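Local coordinates for trehalose operon transcriptional repressor (Bacillus subtilis, PDB 2OGG), which represses the trePA operon and is able to bind trehalose-6-phosphate, probably through the effector-binding domain that makes up this chain, at residues L29-N32 with D36-E39; D56-K61 with N73-Y78; K61-L66 with S128-T133. All coordinates share one frame; numbering follows the deposited sequence.

Contact 1 (L29-N32 with D36-E39). With SO4 (sulfate ion), chain D.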
loop_
_atom_site.group_PDB
_atom_site.type_symbol
_atom_site.label_atom_id
_atom_site.label_comp_id
_atom_site.label_asym_id
_atom_site.label_seq_id
_atom_site.Cartn_x
_atom_site.Cartn_y
_atom_site.Cartn_z
ATOM N N LEU A 29 -13.203 -18.886 -6.156
ATOM C CA LEU A 29 -13.492 -18.586 -4.754
ATOM C C LEU A 29 -13.004 -19.677 -3.811
ATOM O O LEU A 29 -13.236 -19.604 -2.617
ATOM C CB LEU A 29 -14.999 -18.423 -4.598
ATOM C CG LEU A 29 -15.578 -17.591 -3.481
ATOM C CD1 LEU A 29 -14.898 -16.247 -3.404
ATOM C CD2 LEU A 29 -17.042 -17.430 -3.743
ATOM N N ARG A 30 -12.259 -20.641 -4.343
ATOM C CA ARG A 30 -11.859 -21.833 -3.600
ATOM C C ARG A 30 -12.989 -22.395 -2.743
ATOM O O ARG A 30 -12.814 -22.644 -1.555
ATOM C CB ARG A 30 -10.629 -21.556 -2.745
ATOM C CG ARG A 30 -9.306 -21.593 -3.497
ATOM C CD ARG A 30 -8.255 -20.812 -2.694
ATOM N NE ARG A 30 -7.003 -20.656 -3.433
ATOM C CZ ARG A 30 -6.084 -19.724 -3.166
ATOM N NH1 ARG A 30 -6.275 -18.853 -2.184
ATOM N NH2 ARG A 30 -4.985 -19.653 -3.899
ATOM N N ALA A 31 -14.156 -22.561 -3.352
ATOM C CA ALA A 31 -15.339 -23.109 -2.678
ATOM C C ALA A 31 -15.601 -24.563 -3.094
ATOM O O ALA A 31 -15.410 -24.908 -4.265
ATOM C CB ALA A 31 -16.557 -22.265 -3.022
ATOM N N ASN A 32 -16.207 -25.340 -2.187
ATOM C CA ASN A 32 -16.667 -26.708 -2.481
ATOM C C ASN A 32 -18.106 -26.774 -3.019
ATOM O O ASN A 32 -18.905 -25.819 -2.901
ATOM C CB ASN A 32 -16.645 -27.582 -1.218
ATOM C CG ASN A 32 -15.327 -27.532 -0.476
ATOM O OD1 ASN A 32 -14.252 -27.579 -1.080
ATOM N ND2 ASN A 32 -15.406 -27.601 0.850
ATOM N N ASP A 36 -22.615 -22.681 0.314
ATOM C CA ASP A 36 -23.645 -21.824 -0.245
ATOM C C ASP A 36 -23.022 -20.472 -0.570
ATOM O O ASP A 36 -22.431 -19.822 0.296
ATOM C CB ASP A 36 -24.822 -21.687 0.726
ATOM C CG ASP A 36 -25.806 -22.853 0.618
ATOM O OD1 ASP A 36 -25.757 -23.579 -0.406
ATOM O OD2 ASP A 36 -26.692 -22.983 1.503
ATOM N N ILE A 37 -23.139 -20.072 -1.828
ATOM C CA ILE A 37 -22.466 -18.888 -2.322
ATOM C C ILE A 37 -23.514 -17.906 -2.820
ATOM O O ILE A 37 -24.439 -18.295 -3.512
ATOM C CB ILE A 37 -21.539 -19.252 -3.526
ATOM C CG1 ILE A 37 -20.412 -20.181 -3.071
ATOM C CG2 ILE A 37 -20.955 -18.006 -4.159
ATOM C CD1 ILE A 37 -19.565 -19.580 -1.990
ATOM N N TRP A 38 -23.374 -16.638 -2.457
ATOM C CA TRP A 38 -24.266 -15.611 -2.959
ATOM C C TRP A 38 -23.655 -15.186 -4.280
ATOM O O TRP A 38 -22.428 -15.165 -4.389
ATOM C CB TRP A 38 -24.217 -14.413 -2.021
ATOM C CG TRP A 38 -24.913 -14.609 -0.734
ATOM C CD1 TRP A 38 -24.355 -14.591 0.512
ATOM C CD2 TRP A 38 -26.334 -14.653 -0.537
ATOM N NE1 TRP A 38 -25.346 -14.629 1.485
ATOM C CE2 TRP A 38 -26.565 -14.605 0.862
ATOM C CE3 TRP A 38 -27.427 -14.553 -1.397
ATOM C CZ2 TRP A 38 -27.838 -14.554 1.401
ATOM C CZ3 TRP A 38 -28.705 -14.490 -0.850
ATOM C CH2 TRP A 38 -28.899 -14.510 0.524
ATOM N N GLU A 39 -24.473 -15.058 -5.326
ATOM C CA GLU A 39 -24.013 -14.463 -6.577
ATOM C C GLU A 39 -24.804 -13.199 -6.881
ATOM O O GLU A 39 -26.030 -13.211 -6.831
ATOM C CB GLU A 39 -24.180 -15.438 -7.728
ATOM C CG GLU A 39 -24.353 -14.751 -9.086
ATOM C CD GLU A 39 -24.318 -15.724 -10.277
ATOM O OE1 GLU A 39 -25.240 -16.561 -10.394
ATOM O OE2 GLU A 39 -23.345 -15.679 -11.074
HETATM S S SO4 D . -23.089 -23.181 3.952
HETATM O O1 SO4 D . -22.126 -22.752 2.934
HETATM O O2 SO4 D . -22.511 -22.908 5.273
HETATM O O3 SO4 D . -24.354 -22.437 3.832
HETATM O O4 SO4 D . -23.350 -24.614 3.773
#
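Leu29 and Ile37 meet where the end of helix 23-29 turns back into strand 37-46, a helix-to-strand connection closed by a small apolar patch in the effector-binding UTRA domain. The two side chains reach toward each other tip to tip. Methyl CD2 of Leu29 fits the fork of the isoleucine, lying 3.7 Å from Ile37 CD1 and 4.0 Å from Ile37 CG2. The first torsion of Leu29, with CG swung anti to its own backbone nitrogen (chi1 -155°), puts CD2 against Ile37. Ala31 adds one methyl: its CB lies 4.2 Å from Ile37 CD1, so the delta carbon of Ile37 touches both apolar residues of the turn. Between them Arg30 takes a positive phi of 42°, the first residue to leave the helical conformation, and past it Ala31, like Leu29, points its CB at Ile37. No hydrogen bond links the two segments; their contact is purely apolar and its three residues are buried.

The start of the strand is more polar. The amide of Asp36 gives a nearly straight hydrogen bond to a sulfate, probably from the crystallisation liquor, with N 2.7 Å from O1 and an N-H...O angle of 176°. Asp36 OD2 also comes within 3.3 Å of sulfate O3, a pairing of like charges that is probably eased by Arg60, which forms a salt bridge to the sulfate.

Strand 37-46 runs between strands 11-19 and 49-59 in the antiparallel sheet. Phe59 of strand 49-59 touches Leu29, Ala31 and Ile37 alike, and Leu29 further packs on Tyr57 and on Tyr132 of strand 129-138, seating the end of helix 23-29 on this face of the sheet.

Contact 2 (D56-K61 with N73-Y78); sequences DYFFRK and NSIYEY. With SO4 (sulfate ion), chain C.
Ile75, in the first turn of helix 75-83, lies between a bound sulfate and the side chains of Asp56 and Phe58. Its CB lies 3.5 Å from sulfate O4, just beyond the backbone bond in which Ile75 N donates to the same oxygen at 2.7 Å. There the side chain forks. The CG2 branch goes to Phe58, meeting ring atom CE1 obliquely at 4.2 Å. On the other branch Ile75 CG1 is still 3.7 Å from sulfate O4; the chain then runs out extended (chi2 -167°), and its tip, CD1, stops 4.1 Å from Asp56 OD2 in a plain van der Waals contact. That carboxylate is engaged by others: OD2 forms a salt bridge with Arg42, while OD1 accepts from Thr133 and Gln131.

Ser74 is the N-cap. Its OG accepts from Glu77 N at 2.8 Å (N-H...O 173°) and donates to sulfate O2, which Tyr76 N also reaches at 3.2 Å. Arg42 and Arg44 complete the site, so a helix N-terminus and two arginines gather round the anion. The sulfate probably comes from the crystallisation liquor, but plausibly marks where the phosphate of trehalose-6-phosphate would bind.

Asp56 and Phe58 face helix 75-83 and Tyr57 and Phe59 face helix 23-29, so the two helices pack on opposite sides of the sheet, with Phe58 touching Ile75, Trp38 and Phe130.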
loop_
_atom_site.group_PDB
_atom_site.type_symbol
_atom_site.label_atom_id
_atom_site.label_comp_id
_atom_site.label_asym_id
_atom_site.label_seq_id
_atom_site.Cartn_x
_atom_site.Cartn_y
_atom_site.Cartn_z
ATOM N N ASP A 56 -20.290 -10.094 -8.175
ATOM C CA ASP A 56 -19.763 -10.448 -6.860
ATOM C C ASP A 56 -20.175 -11.867 -6.494
ATOM O O ASP A 56 -21.359 -12.175 -6.578
ATOM C CB ASP A 56 -20.250 -9.470 -5.783
ATOM C CG ASP A 56 -19.422 -8.178 -5.732
ATOM O OD1 ASP A 56 -18.372 -8.213 -5.050
ATOM O OD2 ASP A 56 -19.834 -7.119 -6.312
ATOM N N TYR A 57 -19.307 -12.530 -5.734
ATOM C CA TYR A 57 -19.529 -13.880 -5.223
ATOM C C TYR A 57 -18.879 -13.996 -3.834
ATOM O O TYR A 57 -17.672 -13.814 -3.707
ATOM C CB TYR A 57 -18.843 -14.889 -6.145
ATOM C CG TYR A 57 -19.412 -14.910 -7.537
ATOM C CD1 TYR A 57 -20.491 -15.734 -7.859
ATOM C CD2 TYR A 57 -18.834 -14.168 -8.554
ATOM C CE1 TYR A 57 -21.005 -15.754 -9.125
ATOM C CE2 TYR A 57 -19.428 -14.070 -9.760
ATOM C CZ TYR A 57 -20.462 -14.928 -10.079
ATOM O OH TYR A 57 -21.008 -14.897 -11.344
ATOM N N PHE A 58 -19.651 -14.349 -2.808
ATOM C CA PHE A 58 -19.095 -14.545 -1.483
ATOM C C PHE A 58 -19.891 -15.558 -0.676
ATOM O O PHE A 58 -20.992 -15.949 -1.084
ATOM C CB PHE A 58 -18.975 -13.215 -0.750
ATOM C CG PHE A 58 -20.236 -12.423 -0.757
ATOM C CD1 PHE A 58 -20.547 -11.628 -1.822
ATOM C CD2 PHE A 58 -21.179 -12.604 0.231
ATOM C CE1 PHE A 58 -21.730 -10.932 -1.852
ATOM C CE2 PHE A 58 -22.362 -11.894 0.220
ATOM C CZ PHE A 58 -22.626 -11.034 -0.809
ATOM N N PHE A 59 -19.256 -16.127 0.351
ATOM C CA PHE A 59 -19.866 -17.252 1.079
ATOM C C PHE A 59 -20.974 -16.762 2.004
ATOM O O PHE A 59 -20.716 -16.021 2.981
ATOM C CB PHE A 59 -18.837 -18.017 1.925
ATOM C CG PHE A 59 -17.797 -18.732 1.135
ATOM C CD1 PHE A 59 -17.758 -20.121 1.133
ATOM C CD2 PHE A 59 -16.713 -18.041 0.608
ATOM C CE1 PHE A 59 -16.706 -20.802 0.544
ATOM C CE2 PHE A 59 -15.719 -18.712 -0.113
ATOM C CZ PHE A 59 -15.676 -20.099 -0.072
ATOM N N ARG A 60 -22.081 -17.482 1.940
ATOM C CA ARG A 60 -23.168 -17.198 2.828
ATOM C C ARG A 60 -22.759 -17.477 4.271
ATOM O O ARG A 60 -23.265 -16.863 5.191
ATOM C CB ARG A 60 -24.372 -18.025 2.454
ATOM C CG ARG A 60 -25.401 -18.108 3.559
ATOM C CD ARG A 60 -26.163 -19.384 3.412
ATOM N NE ARG A 60 -26.904 -19.667 4.616
ATOM C CZ ARG A 60 -26.354 -20.068 5.755
ATOM N NH1 ARG A 60 -25.071 -20.417 5.803
ATOM N NH2 ARG A 60 -27.134 -20.266 6.804
ATOM N N LYS A 61 -21.827 -18.390 4.473
ATOM C CA LYS A 61 -21.454 -18.767 5.835
ATOM C C LYS A 61 -20.909 -17.585 6.615
ATOM O O LYS A 61 -21.192 -17.432 7.778
ATOM C CB LYS A 61 -20.462 -19.919 5.809
ATOM C CG LYS A 61 -19.385 -19.862 6.870
ATOM C CD LYS A 61 -18.342 -20.936 6.546
ATOM C CE LYS A 61 -18.171 -21.078 5.014
ATOM N NZ LYS A 61 -17.662 -22.417 4.607
ATOM N N ASN A 73 -27.518 -0.734 -3.613
ATOM C CA ASN A 73 -26.779 0.269 -2.882
ATOM C C ASN A 73 -25.281 -0.104 -2.866
ATOM O O ASN A 73 -24.690 -0.263 -3.928
ATOM C CB ASN A 73 -27.426 0.507 -1.512
ATOM C CG ASN A 73 -28.790 1.230 -1.636
ATOM O OD1 ASN A 73 -28.845 2.433 -1.909
ATOM N ND2 ASN A 73 -29.885 0.479 -1.527
ATOM N N SER A 74 -24.709 -0.456 -1.730
ATOM C CA SER A 74 -23.311 -0.868 -1.776
ATOM C C SER A 74 -23.104 -2.191 -1.101
ATOM O O SER A 74 -23.478 -2.367 0.056
ATOM C CB SER A 74 -22.395 0.161 -1.133
ATOM O OG SER A 74 -21.129 -0.406 -0.866
ATOM N N ILE A 75 -22.556 -3.145 -1.837
ATOM C CA ILE A 75 -22.202 -4.416 -1.235
ATOM C C ILE A 75 -20.936 -4.264 -0.402
ATOM O O ILE A 75 -20.774 -4.909 0.633
ATOM C CB ILE A 75 -21.950 -5.443 -2.288
ATOM C CG1 ILE A 75 -23.230 -5.650 -3.085
ATOM C CG2 ILE A 75 -21.425 -6.736 -1.642
ATOM C CD1 ILE A 75 -23.219 -6.908 -3.998
ATOM N N TYR A 76 -20.053 -3.375 -0.828
ATOM C CA TYR A 76 -18.835 -3.146 -0.077
ATOM C C TYR A 76 -19.164 -2.616 1.327
ATOM O O TYR A 76 -18.787 -3.222 2.330
ATOM C CB TYR A 76 -17.918 -2.173 -0.822
ATOM C CG TYR A 76 -16.807 -1.635 0.027
ATOM C CD1 TYR A 76 -15.593 -2.300 0.102
ATOM C CD2 TYR A 76 -16.914 -0.390 0.648
ATOM C CE1 TYR A 76 -14.548 -1.797 0.842
ATOM C CE2 TYR A 76 -15.844 0.156 1.347
ATOM C CZ TYR A 76 -14.693 -0.600 1.500
ATOM O OH TYR A 76 -13.624 -0.104 2.179
ATOM N N GLU A 77 -19.955 -1.553 1.394
ATOM C CA GLU A 77 -20.321 -0.973 2.681
ATOM C C GLU A 77 -21.043 -1.981 3.557
ATOM O O GLU A 77 -20.701 -2.154 4.731
ATOM C CB GLU A 77 -21.137 0.312 2.494
ATOM C CG GLU A 77 -20.292 1.471 2.004
ATOM C CD GLU A 77 -21.106 2.706 1.716
ATOM O OE1 GLU A 77 -22.336 2.556 1.613
ATOM O OE2 GLU A 77 -20.529 3.827 1.655
ATOM N N TYR A 78 -21.877 -2.811 2.946
ATOM C CA TYR A 78 -22.603 -3.789 3.725
ATOM C C TYR A 78 -21.686 -4.803 4.346
ATOM O O TYR A 78 -21.934 -5.289 5.454
ATOM C CB TYR A 78 -23.629 -4.505 2.887
ATOM C CG TYR A 78 -24.350 -5.546 3.673
ATOM C CD1 TYR A 78 -25.288 -5.195 4.645
ATOM C CD2 TYR A 78 -24.163 -6.897 3.395
ATOM C CE1 TYR A 78 -26.024 -6.182 5.326
ATOM C CE2 TYR A 78 -24.835 -7.882 4.104
ATOM C CZ TYR A 78 -25.742 -7.526 5.081
ATOM O OH TYR A 78 -26.398 -8.524 5.753
HETATM S S SO4 C . -20.356 -1.970 -4.306
HETATM O O1 SO4 C . -19.377 -3.047 -4.319
HETATM O O2 SO4 C . -20.241 -1.173 -3.100
HETATM O O3 SO4 C . -20.150 -1.027 -5.390
HETATM O O4 SO4 C . -21.653 -2.613 -4.374
#

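Contact 3 (K61-L66 with S128-T133)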
loop_
_atom_site.group_PDB
_atom_site.type_symbol
_atom_site.label_atom_id
_atom_site.label_comp_id
_atom_site.label_asym_id
_atom_site.label_seq_id
_atom_site.Cartn_x
_atom_site.Cartn_y
_atom_site.Cartn_z
ATOM N N LYS A 61 -21.827 -18.390 4.473
ATOM C CA LYS A 61 -21.454 -18.767 5.835
ATOM C C LYS A 61 -20.909 -17.585 6.615
ATOM O O LYS A 61 -21.192 -17.432 7.778
ATOM C CB LYS A 61 -20.462 -19.919 5.809
ATOM C CG LYS A 61 -19.385 -19.862 6.870
ATOM C CD LYS A 61 -18.342 -20.936 6.546
ATOM C CE LYS A 61 -18.171 -21.078 5.014
ATOM N NZ LYS A 61 -17.662 -22.417 4.607
ATOM N N HIS A 62 -20.328 -16.638 5.898
ATOM C CA HIS A 62 -19.811 -15.428 6.509
ATOM C C HIS A 62 -20.744 -14.206 6.452
ATOM O O HIS A 62 -20.704 -13.361 7.369
ATOM C CB HIS A 62 -18.395 -15.125 5.993
ATOM C CG HIS A 62 -17.348 -16.034 6.567
ATOM N ND1 HIS A 62 -16.722 -17.016 5.816
ATOM C CD2 HIS A 62 -16.918 -16.198 7.852
ATOM C CE1 HIS A 62 -15.947 -17.735 6.614
ATOM N NE2 HIS A 62 -16.066 -17.276 7.853
ATOM N N VAL A 63 -21.671 -14.222 5.483
ATOM C CA VAL A 63 -22.668 -13.152 5.251
ATOM C C VAL A 63 -24.075 -13.754 5.048
ATOM O O VAL A 63 -24.504 -14.013 3.922
ATOM C CB VAL A 63 -22.267 -12.279 4.043
ATOM C CG1 VAL A 63 -23.274 -11.189 3.785
ATOM C CG2 VAL A 63 -20.892 -11.678 4.303
ATOM N N PRO A 64 -24.688 -14.191 6.147
ATOM C CA PRO A 64 -25.870 -15.027 6.029
ATOM C C PRO A 64 -27.090 -14.328 5.452
ATOM O O PRO A 64 -28.074 -14.986 5.121
ATOM C CB PRO A 64 -26.144 -15.460 7.483
ATOM C CG PRO A 64 -25.230 -14.628 8.342
ATOM C CD PRO A 64 -24.076 -14.277 7.480
ATOM N N HIS A 65 -27.077 -13.011 5.434
ATOM C CA HIS A 65 -28.291 -12.277 5.152
ATOM C C HIS A 65 -27.977 -11.276 4.074
ATOM O O HIS A 65 -26.889 -10.678 4.054
ATOM C CB HIS A 65 -28.749 -11.514 6.390
ATOM C CG HIS A 65 -29.179 -12.390 7.529
ATOM N ND1 HIS A 65 -28.962 -12.054 8.849
ATOM C CD2 HIS A 65 -29.762 -13.614 7.547
ATOM C CE1 HIS A 65 -29.412 -13.020 9.630
ATOM N NE2 HIS A 65 -29.951 -13.955 8.866
ATOM N N LEU A 66 -28.850 -11.197 3.081
ATOM C CA LEU A 66 -28.633 -10.256 2.013
ATOM C C LEU A 66 -29.965 -9.953 1.342
ATOM O O LEU A 66 -30.897 -10.763 1.397
ATOM C CB LEU A 66 -27.631 -10.839 1.035
ATOM C CG LEU A 66 -27.069 -9.905 -0.045
ATOM C CD1 LEU A 66 -26.116 -8.888 0.573
ATOM C CD2 LEU A 66 -26.350 -10.739 -1.132
ATOM N N SER A 128 -8.578 -17.373 4.973
ATOM C CA SER A 128 -9.434 -17.931 3.936
ATOM C C SER A 128 -9.902 -16.908 2.891
ATOM O O SER A 128 -10.014 -15.725 3.171
ATOM C CB SER A 128 -10.636 -18.602 4.582
ATOM O OG SER A 128 -11.105 -17.783 5.636
ATOM N N LEU A 129 -9.972 -17.363 1.644
ATOM C CA LEU A 129 -10.500 -16.584 0.546
ATOM C C LEU A 129 -11.982 -16.544 0.809
ATOM O O LEU A 129 -12.616 -17.571 0.900
ATOM C CB LEU A 129 -10.248 -17.312 -0.773
ATOM C CG LEU A 129 -10.816 -16.684 -2.047
ATOM C CD1 LEU A 129 -10.675 -15.186 -2.042
ATOM C CD2 LEU A 129 -10.132 -17.282 -3.283
ATOM N N PHE A 130 -12.532 -15.353 0.964
ATOM C CA PHE A 130 -13.921 -15.226 1.367
ATOM C C PHE A 130 -14.810 -14.607 0.292
ATOM O O PHE A 130 -16.006 -14.850 0.275
ATOM C CB PHE A 130 -13.967 -14.390 2.641
ATOM C CG PHE A 130 -15.136 -13.480 2.718
ATOM C CD1 PHE A 130 -16.395 -13.966 3.072
ATOM C CD2 PHE A 130 -14.985 -12.140 2.470
ATOM C CE1 PHE A 130 -17.508 -13.133 3.095
ATOM C CE2 PHE A 130 -16.083 -11.281 2.547
ATOM C CZ PHE A 130 -17.353 -11.788 2.849
ATOM N N GLN A 131 -14.239 -13.758 -0.565
ATOM C CA GLN A 131 -15.008 -13.073 -1.620
ATOM C C GLN A 131 -14.280 -12.964 -2.959
ATOM O O GLN A 131 -13.062 -12.805 -3.011
ATOM C CB GLN A 131 -15.363 -11.677 -1.155
ATOM C CG GLN A 131 -15.965 -10.807 -2.249
ATOM C CD GLN A 131 -16.360 -9.473 -1.703
ATOM O OE1 GLN A 131 -16.091 -9.186 -0.533
ATOM N NE2 GLN A 131 -17.166 -8.732 -2.465
ATOM N N TYR A 132 -15.033 -12.986 -4.052
ATOM C CA TYR A 132 -14.434 -12.782 -5.352
ATOM C C TYR A 132 -15.276 -11.828 -6.189
ATOM O O TYR A 132 -16.477 -12.013 -6.319
ATOM C CB TYR A 132 -14.216 -14.103 -6.064
ATOM C CG TYR A 132 -14.053 -13.969 -7.573
ATOM C CD1 TYR A 132 -12.825 -13.666 -8.151
ATOM C CD2 TYR A 132 -15.107 -14.226 -8.419
ATOM C CE1 TYR A 132 -12.705 -13.468 -9.527
ATOM C CE2 TYR A 132 -14.985 -14.086 -9.810
ATOM C CZ TYR A 132 -13.796 -13.689 -10.358
ATOM O OH TYR A 132 -13.681 -13.605 -11.751
ATOM N N THR A 133 -14.636 -10.792 -6.735
ATOM C CA THR A 133 -15.316 -9.790 -7.538
ATOM C C THR A 133 -14.673 -9.685 -8.909
ATOM O O THR A 133 -13.474 -9.893 -9.062
ATOM C CB THR A 133 -15.271 -8.443 -6.832
ATOM O OG1 THR A 133 -15.774 -8.612 -5.505
ATOM C CG2 THR A 133 -16.140 -7.407 -7.543
#
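His62 and Phe130 set their rings almost perpendicular, planes at 86° and centroids 5.9 Å apart. The closest touch is made by the histidine's beta carbon: His62 CB lies 3.6 Å from Phe130 CE1, at an oblique angle to the phenyl plane. The imidazole itself comes no nearer than 4.1 Å, between His62 ND1 and Phe130 CD1, while Lys61 CG lies over one of its faces, nearer the edge than the centre.

Val63 approaches differently. Its side chain runs at about a right angle to that of Phe130, and methyl CG2 meets the ring at its edge, near the plane, 3.8 Å from Phe130 CZ. With CG1 anti to the valine's backbone nitrogen (chi1 180°), the other methyl, CG2, is the one presented to the phenyl group.

Phe130 takes part in a classic beta bulge: it and Gln131 both pair with Val122 of strand 114-124. In this antiparallel UTRA-domain sheet the bulge lets two successive side chains, Phe130 and Gln131, turn to the face on which helix 75-83 lies. Gln131 packs on Phe58 and on Ile79 of that helix, and Phe130 on Leu124 and Phe58. The loop after strand 49-59 packs against the phenyl ring. His62 also touches Leu83 and Leu124, Val63 rests on Phe58 and Tyr78, and the Val63 carbonyl accepts a hydrogen bond from Trp38 NE1.

How the contacts relate
All three contacts belong to the one UTRA domain and reach its antiparallel sheet, where strands 37-46, 49-59 and 129-138 lie side by side. The centre of contact 1 is about 12 Å from that of contact 2 and about 8 Å from that of contact 3. The centres of contacts 2 and 3 are about 6 Å apart. Along the chain contact 1 closes before the others open, whereas contacts 2 and 3 interleave and share Lys61. Contact 1 fixes the connection from helix 23-29 on one face of this part of the sheet; contacts 2 and 3 pack helix 75-83 and the loop after strand 49-59 on the other. Contact 2 alone includes the helix start that holds a sulfate.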